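Local coordinates for protein putative phosphatase/phosphodiesterase MPN_349 (Mycoplasma pneumoniae M129, PDB 1T71) that binds iron(III) ions in a calcineurin-like metallophosphoesterase fold and probably acts as a phosphatase or 2',3'-cyclic-nucleotide 3'-phosphodiesterase, at residues A[82-87]-A[102-107]; A[164-169]-A[198-203]; A[189-194]-A[260-265]. All blocks are in the same frame, centred on the assembly; numbering follows the deposited sequence.

Interaction 1: A[82-87]-A[102-107]; sequences VVINKK and HNLGQG
Val83, a residue of helix 80-83, starts a type I beta turn that runs to Lys86, and Lys86 N closes it on Val83 O at 2.9 Å. Ile84, at the second position of the turn, carries the apolar part of the contact. Its CG1 is anti to the backbone N (chi1 159°), so the side chain crosses Leu104 obliquely and CG2 is pressed against Leu104 CD1 at 3.3 Å, tighter than usual for two methyls. The carbonyl of Ile84 faces the same loop. Water 1 lies 2.7 Å from Ile84 O, to which it can donate, and accepts from Gln106 N at 2.6 Å, joining two backbones that make no clear direct hydrogen bond. Gly105, with phi at 96°, brings its CA within 3.6 Å of Ile84 O as a CA-H...O contact; the bare backbone is what lets the chains pass so closely here. In the metallophosphoesterase sandwich this is a bridge at the surface: 102-107 is the end of the loop from strand 89-90, at the margin of one sheet, to strand 108-112, at the margin of the other. Arg91 NH2 makes a hydrogen bond to Gly105 O. Next in line, the Asn85 side chain lies against Leu104, crossing it at about a right angle. Lys86 turns from the loop toward Tyr56 and Glu57 of helix 53-62. Gln106, extended beyond CG, brings its side-chain end near Lys87 O.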
loop_
_atom_site.group_PDB
_atom_site.type_symbol
_atom_site.label_atom_id
_atom_site.label_comp_id
_atom_site.label_asym_id
_atom_site.label_seq_id
_atom_site.Cartn_x
_atom_site.Cartn_y
_atom_site.Cartn_z
ATOM N N VAL A 82 0.064 -2.311 -20.350
ATOM C CA VAL A 82 -1.102 -1.447 -20.262
ATOM C C VAL A 82 -1.445 -0.984 -18.843
ATOM O O VAL A 82 -1.770 0.182 -18.635
ATOM C CB VAL A 82 -2.338 -2.138 -20.882
ATOM C CG1 VAL A 82 -3.594 -1.318 -20.610
ATOM C CG2 VAL A 82 -2.132 -2.296 -22.393
ATOM N N VAL A 83 -1.373 -1.882 -17.869
ATOM C CA VAL A 83 -1.715 -1.511 -16.495
ATOM C C VAL A 83 -0.757 -0.524 -15.830
ATOM O O VAL A 83 -1.161 0.566 -15.412
ATOM C CB VAL A 83 -1.842 -2.766 -15.595
ATOM C CG1 VAL A 83 -2.103 -2.361 -14.144
ATOM C CG2 VAL A 83 -2.981 -3.643 -16.096
ATOM N N ILE A 84 0.512 -0.889 -15.729
ATOM C CA ILE A 84 1.455 0.001 -15.072
ATOM C C ILE A 84 1.733 1.299 -15.842
ATOM O O ILE A 84 2.380 2.215 -15.333
ATOM C CB ILE A 84 2.748 -0.783 -14.668
ATOM C CG1 ILE A 84 3.926 0.158 -14.453
ATOM C CG2 ILE A 84 3.035 -1.854 -15.664
ATOM C CD1 ILE A 84 5.141 -0.553 -13.894
ATOM N N ASN A 85 1.201 1.396 -17.058
ATOM C CA ASN A 85 1.349 2.613 -17.850
ATOM C C ASN A 85 0.167 3.542 -17.552
ATOM O O ASN A 85 0.115 4.666 -18.045
ATOM C CB ASN A 85 1.386 2.290 -19.347
ATOM C CG ASN A 85 2.778 2.421 -19.940
ATOM O OD1 ASN A 85 3.093 1.798 -20.956
ATOM N ND2 ASN A 85 3.615 3.241 -19.314
ATOM N N LYS A 86 -0.783 3.067 -16.746
ATOM C CA LYS A 86 -1.949 3.876 -16.394
ATOM C C LYS A 86 -1.508 5.148 -15.677
ATOM O O LYS A 86 -0.682 5.108 -14.767
ATOM C CB LYS A 86 -2.920 3.082 -15.514
ATOM C CG LYS A 86 -3.646 1.963 -16.251
ATOM C CD LYS A 86 -4.539 2.479 -17.391
ATOM C CE LYS A 86 -5.350 1.344 -18.009
ATOM N NZ LYS A 86 -6.292 1.768 -19.078
ATOM N N LYS A 87 -2.087 6.271 -16.086
ATOM C CA LYS A 87 -1.755 7.586 -15.539
ATOM C C LYS A 87 -1.938 7.791 -14.033
ATOM O O LYS A 87 -1.259 8.624 -13.440
ATOM C CB LYS A 87 -2.545 8.671 -16.289
ATOM C CG LYS A 87 -3.313 8.163 -17.515
ATOM C CD LYS A 87 -4.492 7.266 -17.108
ATOM C CE LYS A 87 -4.998 6.429 -18.269
ATOM N NZ LYS A 87 -3.927 5.555 -18.802
ATOM N N HIS A 102 12.616 -0.804 -15.539
ATOM C CA HIS A 102 13.146 0.302 -14.745
ATOM C C HIS A 102 12.554 1.616 -15.252
ATOM O O HIS A 102 12.574 2.630 -14.548
ATOM C CB HIS A 102 14.671 0.351 -14.859
ATOM C CG HIS A 102 15.162 0.713 -16.228
ATOM N ND1 HIS A 102 15.280 2.017 -16.657
ATOM C CD2 HIS A 102 15.508 -0.062 -17.285
ATOM C CE1 HIS A 102 15.676 2.031 -17.919
ATOM N NE2 HIS A 102 15.820 0.782 -18.323
ATOM N N ASN A 103 12.029 1.587 -16.478
ATOM C CA ASN A 103 11.415 2.764 -17.094
ATOM C C ASN A 103 9.993 2.504 -17.586
ATOM O O ASN A 103 9.481 3.232 -18.432
ATOM C CB ASN A 103 12.269 3.271 -18.260
ATOM C CG ASN A 103 12.412 2.248 -19.379
ATOM O OD1 ASN A 103 12.897 2.573 -20.465
ATOM N ND2 ASN A 103 12.004 1.013 -19.120
ATOM N N LEU A 104 9.356 1.467 -17.054
ATOM C CA LEU A 104 7.987 1.132 -17.436
ATOM C C LEU A 104 7.012 1.825 -16.478
ATOM O O LEU A 104 6.725 1.312 -15.393
ATOM C CB LEU A 104 7.784 -0.382 -17.363
ATOM C CG LEU A 104 6.530 -1.058 -17.930
ATOM C CD1 LEU A 104 6.079 -2.114 -16.937
ATOM C CD2 LEU A 104 5.413 -0.051 -18.192
ATOM N N GLY A 105 6.511 2.994 -16.870
ATOM C CA GLY A 105 5.576 3.709 -16.017
ATOM C C GLY A 105 6.189 4.783 -15.134
ATOM O O GLY A 105 7.320 5.205 -15.362
ATOM N N GLN A 106 5.439 5.210 -14.117
ATOM C CA GLN A 106 5.861 6.268 -13.185
ATOM C C GLN A 106 6.275 5.773 -11.800
ATOM O O GLN A 106 5.641 4.882 -11.239
ATOM C CB GLN A 106 4.719 7.251 -12.908
ATOM C CG GLN A 106 3.863 7.684 -14.060
ATOM C CD GLN A 106 2.686 8.514 -13.585
ATOM O OE1 GLN A 106 1.698 7.983 -13.065
ATOM N NE2 GLN A 106 2.794 9.825 -13.740
ATOM N N GLY A 107 7.300 6.406 -11.237
ATOM C CA GLY A 107 7.743 6.078 -9.892
ATOM C C GLY A 107 7.214 7.162 -8.953
ATOM O O GLY A 107 7.268 7.048 -7.722
HETATM O O HOH W 1 3.242 4.033 -13.469
#

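Interaction 2: A[164-169]-A[198-203]; sequences EKNAFC and SAYITD
Lys165 NZ has two partners at the end of strand 199-201: it donates a hydrogen bond to Thr202 O at 2.7 Å and forms a longer salt bridge with Asp203 OD2 at 3.5 Å. The ammonium comes from above the carbonyl plane of Thr202, 34° out of it. To get there the lysine chain bends at chi2, chi3 and chi4, wrapping its CG to within 3.4 Å of the same Thr202 O, so that Thr202 O takes the NZ bond and also lies against the methylenes of the chain. This is a buried charge, and Asp203 probably balances it in part. Asp203 is itself held by Thr184 through OD2 and by Gly205 N through OD1. Its side chain lies about 5 Å from those of the iron ligands His183 and Asp12, a place consistent with a second-shell role.

Helix 162-172 is the connection of a beta-alpha-beta crossover between the parallel strands 152-158 and 178-182, and here it packs over strand 199-201, the neighbour of 178-182 in the sheet. The two axes run nearly antiparallel, at 167°, with 9.8 Å between them. Tyr200 fills that gap, its CG anti to the backbone N and its ring reaching up to the helix. Cys169 lies over one ring face, with SG 3.7 Å from the ring centroid of Tyr200, a sulfur-aromatic contact, while Cys169 CB makes a CH-pi contact beside it, 3.5 Å from Tyr200 CE1. At the hydroxyl end stands Asn166, crossing Tyr200 at about a right angle; its ND2 is bonded back to Thr162 O within the helix. Thr202 turns its OG1 to Asp190.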
loop_
_atom_site.group_PDB
_atom_site.type_symbol
_atom_site.label_atom_id
_atom_site.label_comp_id
_atom_site.label_asym_id
_atom_site.label_seq_id
_atom_site.Cartn_x
_atom_site.Cartn_y
_atom_site.Cartn_z
ATOM N N GLU A 164 14.288 -0.112 9.141
ATOM C CA GLU A 164 14.448 0.688 7.927
ATOM C C GLU A 164 13.293 1.683 7.813
ATOM O O GLU A 164 13.481 2.830 7.405
ATOM C CB GLU A 164 14.483 -0.177 6.661
ATOM C CG GLU A 164 14.897 0.645 5.432
ATOM C CD GLU A 164 14.880 -0.122 4.117
ATOM O OE1 GLU A 164 15.429 0.411 3.128
ATOM O OE2 GLU A 164 14.318 -1.237 4.061
ATOM N N LYS A 165 12.100 1.238 8.187
ATOM C CA LYS A 165 10.912 2.083 8.123
ATOM C C LYS A 165 11.050 3.326 9.004
ATOM O O LYS A 165 10.805 4.447 8.564
ATOM C CB LYS A 165 9.674 1.286 8.562
ATOM C CG LYS A 165 8.548 1.254 7.533
ATOM C CD LYS A 165 8.721 0.130 6.530
ATOM C CE LYS A 165 8.261 -1.205 7.104
ATOM N NZ LYS A 165 6.775 -1.361 7.108
ATOM N N ASN A 166 11.440 3.123 10.257
ATOM C CA ASN A 166 11.584 4.232 11.173
ATOM C C ASN A 166 12.801 5.106 10.873
ATOM O O ASN A 166 12.797 6.299 11.168
ATOM C CB ASN A 166 11.594 3.701 12.604
ATOM C CG ASN A 166 10.199 3.311 13.072
ATOM O OD1 ASN A 166 9.432 4.157 13.532
ATOM N ND2 ASN A 166 9.854 2.034 12.926
ATOM N N ALA A 167 13.838 4.523 10.281
ATOM C CA ALA A 167 15.011 5.309 9.929
ATOM C C ALA A 167 14.573 6.258 8.812
ATOM O O ALA A 167 14.990 7.414 8.758
ATOM C CB ALA A 167 16.131 4.405 9.439
ATOM N N PHE A 168 13.711 5.754 7.935
ATOM C CA PHE A 168 13.197 6.533 6.813
ATOM C C PHE A 168 12.345 7.667 7.381
ATOM O O PHE A 168 12.420 8.804 6.921
ATOM C CB PHE A 168 12.364 5.619 5.899
ATOM C CG PHE A 168 12.029 6.223 4.557
ATOM C CD1 PHE A 168 10.831 6.911 4.361
ATOM C CD2 PHE A 168 12.900 6.085 3.485
ATOM C CE1 PHE A 168 10.505 7.445 3.110
ATOM C CE2 PHE A 168 12.583 6.616 2.230
ATOM C CZ PHE A 168 11.383 7.295 2.045
ATOM N N CYS A 169 11.551 7.351 8.400
ATOM C CA CYS A 169 10.695 8.333 9.052
ATOM C C CYS A 169 11.542 9.450 9.653
ATOM O O CYS A 169 11.231 10.633 9.523
ATOM C CB CYS A 169 9.883 7.662 10.167
ATOM S SG CYS A 169 8.901 8.814 11.188
ATOM N N SER A 198 3.869 15.840 9.928
ATOM C CA SER A 198 3.592 14.857 8.888
ATOM C C SER A 198 2.761 13.738 9.486
ATOM O O SER A 198 2.464 13.734 10.680
ATOM C CB SER A 198 4.887 14.262 8.341
ATOM O OG SER A 198 5.674 15.253 7.717
ATOM N N ALA A 199 2.370 12.792 8.644
ATOM C CA ALA A 199 1.622 11.639 9.114
ATOM C C ALA A 199 2.562 10.452 8.918
ATOM O O ALA A 199 3.236 10.353 7.891
ATOM C CB ALA A 199 0.355 11.457 8.297
ATOM N N TYR A 200 2.633 9.570 9.910
ATOM C CA TYR A 200 3.495 8.391 9.822
ATOM C C TYR A 200 2.847 7.153 10.421
ATOM O O TYR A 200 2.050 7.249 11.353
ATOM C CB TYR A 200 4.816 8.611 10.567
ATOM C CG TYR A 200 5.665 7.348 10.647
ATOM C CD1 TYR A 200 6.357 6.878 9.532
ATOM C CD2 TYR A 200 5.734 6.598 11.823
ATOM C CE1 TYR A 200 7.092 5.700 9.579
ATOM C CE2 TYR A 200 6.472 5.404 11.883
ATOM C CZ TYR A 200 7.147 4.963 10.753
ATOM O OH TYR A 200 7.862 3.780 10.777
ATOM N N ILE A 201 3.208 5.995 9.877
ATOM C CA ILE A 201 2.743 4.707 10.376
ATOM C C ILE A 201 3.705 3.659 9.814
ATOM O O ILE A 201 4.003 3.650 8.617
ATOM C CB ILE A 201 1.270 4.403 9.966
ATOM C CG1 ILE A 201 0.790 3.146 10.696
ATOM C CG2 ILE A 201 1.151 4.233 8.466
ATOM C CD1 ILE A 201 -0.676 2.795 10.444
ATOM N N THR A 202 4.213 2.792 10.685
ATOM C CA THR A 202 5.163 1.771 10.263
ATOM C C THR A 202 4.585 0.876 9.173
ATOM O O THR A 202 5.277 0.555 8.209
ATOM C CB THR A 202 5.640 0.928 11.464
ATOM O OG1 THR A 202 6.358 1.777 12.366
ATOM C CG2 THR A 202 6.573 -0.193 11.004
ATOM N N ASP A 203 3.325 0.476 9.327
ATOM C CA ASP A 203 2.661 -0.340 8.312
ATOM C C ASP A 203 1.142 -0.154 8.336
ATOM O O ASP A 203 0.497 -0.315 9.374
ATOM C CB ASP A 203 3.007 -1.830 8.472
ATOM C CG ASP A 203 2.838 -2.605 7.169
ATOM O OD1 ASP A 203 1.713 -2.597 6.604
ATOM O OD2 ASP A 203 3.831 -3.210 6.698
#

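Interaction 3: A[189-194]-A[260-265]; sequences ADLRIT and TEAIRI
Edge strands of two different sheets meet here, along one margin of the sandwich that defines the metallophosphoesterase fold: strand 192-193 ends one six-stranded sheet, and strand 259-267 ends the other. No hydrogen bond crosses between 189-194 and 260-265, so the two segments meet through side chains packed on each other and on the backbone of 260-265. Leu191, in the loop just before strand 192-193, and Thr260 carry the contact between them. The CB of Leu191 points at the other strand, and its two methyls go to different parts of it. CD1 sits squarely over the flat peptide joining Glu261 and Ala262, with Leu191 CD1 3.3 Å from Ala262 N. The same methyl lies 4.1 Å from Ala262 CB. CD2 goes to Thr260 instead, 4.0 Å from its CB. The chi1 of Leu191, -138°, falls away from the staggered positions.

Thr260 points toward 189-194 and fits between the two hydrophobic residues. Its OG1 takes the crowded position between the backbone N and the carbonyl carbon, which puts CG2 anti to the carbonyl carbon and 3.9 Å from Ile193 CG1. Each strand is tied into its own sheet, Arg192 by backbone bonds to Tyr200 and Glu261 by backbone bonds to Phe247. Leu191 also touches Ile201, and Thr260 touches Ala199 and Phe248, so both continue into the interface between the sheets. On the far face of strand 259-267, Ile263 turns away to Leu29 and Tyr33 of helix 26-33. Arg192 likewise leads off from the contact, and folds back on its own strand: Arg192 NE donates to Ile193 O at 2.9 Å in an almost straight bond (169°), the oxygen lying nearly in the guanidinium plane.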
loop_
_atom_site.group_PDB
_atom_site.type_symbol
_atom_site.label_atom_id
_atom_site.label_comp_id
_atom_site.label_asym_id
_atom_site.label_seq_id
_atom_site.Cartn_x
_atom_site.Cartn_y
_atom_site.Cartn_z
ATOM N N ALA A 189 0.208 -0.120 15.391
ATOM C CA ALA A 189 -0.592 0.818 16.188
ATOM C C ALA A 189 0.198 2.121 16.335
ATOM O O ALA A 189 0.022 2.883 17.287
ATOM C CB ALA A 189 -0.895 0.209 17.567
ATOM N N ASP A 190 1.038 2.346 15.329
ATOM C CA ASP A 190 1.980 3.457 15.169
ATOM C C ASP A 190 1.452 4.819 14.703
ATOM O O ASP A 190 2.107 5.836 14.906
ATOM C CB ASP A 190 3.025 3.013 14.133
ATOM C CG ASP A 190 4.400 2.918 14.701
ATOM O OD1 ASP A 190 4.526 2.566 15.887
ATOM O OD2 ASP A 190 5.362 3.178 13.959
ATOM N N LEU A 191 0.306 4.821 14.031
ATOM C CA LEU A 191 -0.274 6.031 13.451
ATOM C C LEU A 191 -0.266 7.296 14.297
ATOM O O LEU A 191 -0.684 7.285 15.455
ATOM C CB LEU A 191 -1.716 5.757 13.012
ATOM C CG LEU A 191 -2.243 6.302 11.671
ATOM C CD1 LEU A 191 -3.715 6.646 11.831
ATOM C CD2 LEU A 191 -1.471 7.520 11.206
ATOM N N ARG A 192 0.201 8.390 13.702
ATOM C CA ARG A 192 0.208 9.682 14.378
ATOM C C ARG A 192 0.646 10.813 13.467
ATOM O O ARG A 192 1.212 10.590 12.388
ATOM C CB ARG A 192 1.147 9.671 15.592
ATOM C CG ARG A 192 2.633 9.706 15.230
ATOM C CD ARG A 192 3.509 9.955 16.460
ATOM N NE ARG A 192 3.440 11.346 16.905
ATOM C CZ ARG A 192 4.058 11.823 17.983
ATOM N NH1 ARG A 192 4.800 11.025 18.748
ATOM N NH2 ARG A 192 3.941 13.108 18.296
ATOM N N ILE A 193 0.359 12.031 13.918
ATOM C CA ILE A 193 0.785 13.237 13.234
ATOM C C ILE A 193 2.130 13.375 13.946
ATOM O O ILE A 193 2.181 13.277 15.173
ATOM C CB ILE A 193 -0.119 14.444 13.591
ATOM C CG1 ILE A 193 -1.518 14.236 13.008
ATOM C CG2 ILE A 193 0.511 15.741 13.079
ATOM C CD1 ILE A 193 -2.485 15.387 13.266
ATOM N N THR A 194 3.214 13.560 13.200
ATOM C CA THR A 194 4.537 13.664 13.816
ATOM C C THR A 194 4.774 15.043 14.427
ATOM O O THR A 194 4.028 15.984 14.158
ATOM C CB THR A 194 5.663 13.407 12.790
ATOM O OG1 THR A 194 5.720 14.501 11.868
ATOM C CG2 THR A 194 5.404 12.105 12.005
ATOM N N THR A 260 -5.584 12.447 11.700
ATOM C CA THR A 260 -5.349 11.087 11.237
ATOM C C THR A 260 -6.133 10.111 12.094
ATOM O O THR A 260 -6.335 10.338 13.286
ATOM C CB THR A 260 -3.868 10.676 11.328
ATOM O OG1 THR A 260 -3.446 10.718 12.698
ATOM C CG2 THR A 260 -3.005 11.594 10.488
ATOM N N GLU A 261 -6.568 9.021 11.475
ATOM C CA GLU A 261 -7.315 7.986 12.170
ATOM C C GLU A 261 -7.121 6.666 11.436
ATOM O O GLU A 261 -7.187 6.618 10.208
ATOM C CB GLU A 261 -8.807 8.323 12.199
ATOM C CG GLU A 261 -9.592 7.442 13.155
ATOM C CD GLU A 261 -11.090 7.538 12.959
ATOM O OE1 GLU A 261 -11.620 8.666 12.907
ATOM O OE2 GLU A 261 -11.743 6.477 12.869
ATOM N N ALA A 262 -6.875 5.601 12.185
ATOM C CA ALA A 262 -6.693 4.288 11.585
ATOM C C ALA A 262 -8.055 3.715 11.192
ATOM O O ALA A 262 -9.023 3.833 11.943
ATOM C CB ALA A 262 -6.003 3.352 12.571
ATOM N N ILE A 263 -8.126 3.101 10.017
ATOM C CA ILE A 263 -9.368 2.503 9.545
ATOM C C ILE A 263 -9.222 0.986 9.561
ATOM O O ILE A 263 -8.300 0.448 8.949
ATOM C CB ILE A 263 -9.685 2.927 8.102
ATOM C CG1 ILE A 263 -9.788 4.450 8.013
ATOM C CG2 ILE A 263 -10.973 2.249 7.638
ATOM C CD1 ILE A 263 -9.901 4.970 6.588
ATOM N N ARG A 264 -10.124 0.301 10.259
ATOM C CA ARG A 264 -10.077 -1.157 10.323
ATOM C C ARG A 264 -11.441 -1.847 10.349
ATOM O O ARG A 264 -12.348 -1.458 11.087
ATOM C CB ARG A 264 -9.244 -1.632 11.525
ATOM C CG ARG A 264 -9.636 -3.025 12.019
ATOM C CD ARG A 264 -8.595 -3.660 12.932
ATOM N NE ARG A 264 -7.537 -4.240 12.123
ATOM C CZ ARG A 264 -7.085 -5.481 12.247
ATOM N NH1 ARG A 264 -7.587 -6.298 13.160
ATOM N NH2 ARG A 264 -6.140 -5.910 11.427
ATOM N N ILE A 265 -11.565 -2.876 9.521
ATOM C CA ILE A 265 -12.786 -3.659 9.427
ATOM C C ILE A 265 -12.374 -5.125 9.370
ATOM O O ILE A 265 -11.499 -5.503 8.594
ATOM C CB ILE A 265 -13.593 -3.290 8.163
ATOM C CG1 ILE A 265 -14.011 -1.821 8.234
ATOM C CG2 ILE A 265 -14.827 -4.173 8.047
ATOM C CD1 ILE A 265 -14.741 -1.323 7.020
#

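Overall arrangement
Interaction 2 is the buried one and the one with a salt bridge and a clear direct hydrogen bond across its segments; it lies nearest the iron site. Interactions 1 and 3 are surface contacts on opposite sides of the chain's centre, their centres 30 Å apart, and both lean on apolar carbon contacts, supplemented in interaction 1 by a backbone-bridging water. Interactions 2 and 3 share a sheet: strands 199-201 and 192-193 are neighbours, and the two contacts touch through them. One packs a helix onto that sheet, while the other sets the sheet's margin against the second sheet. Interaction 1 touches neither.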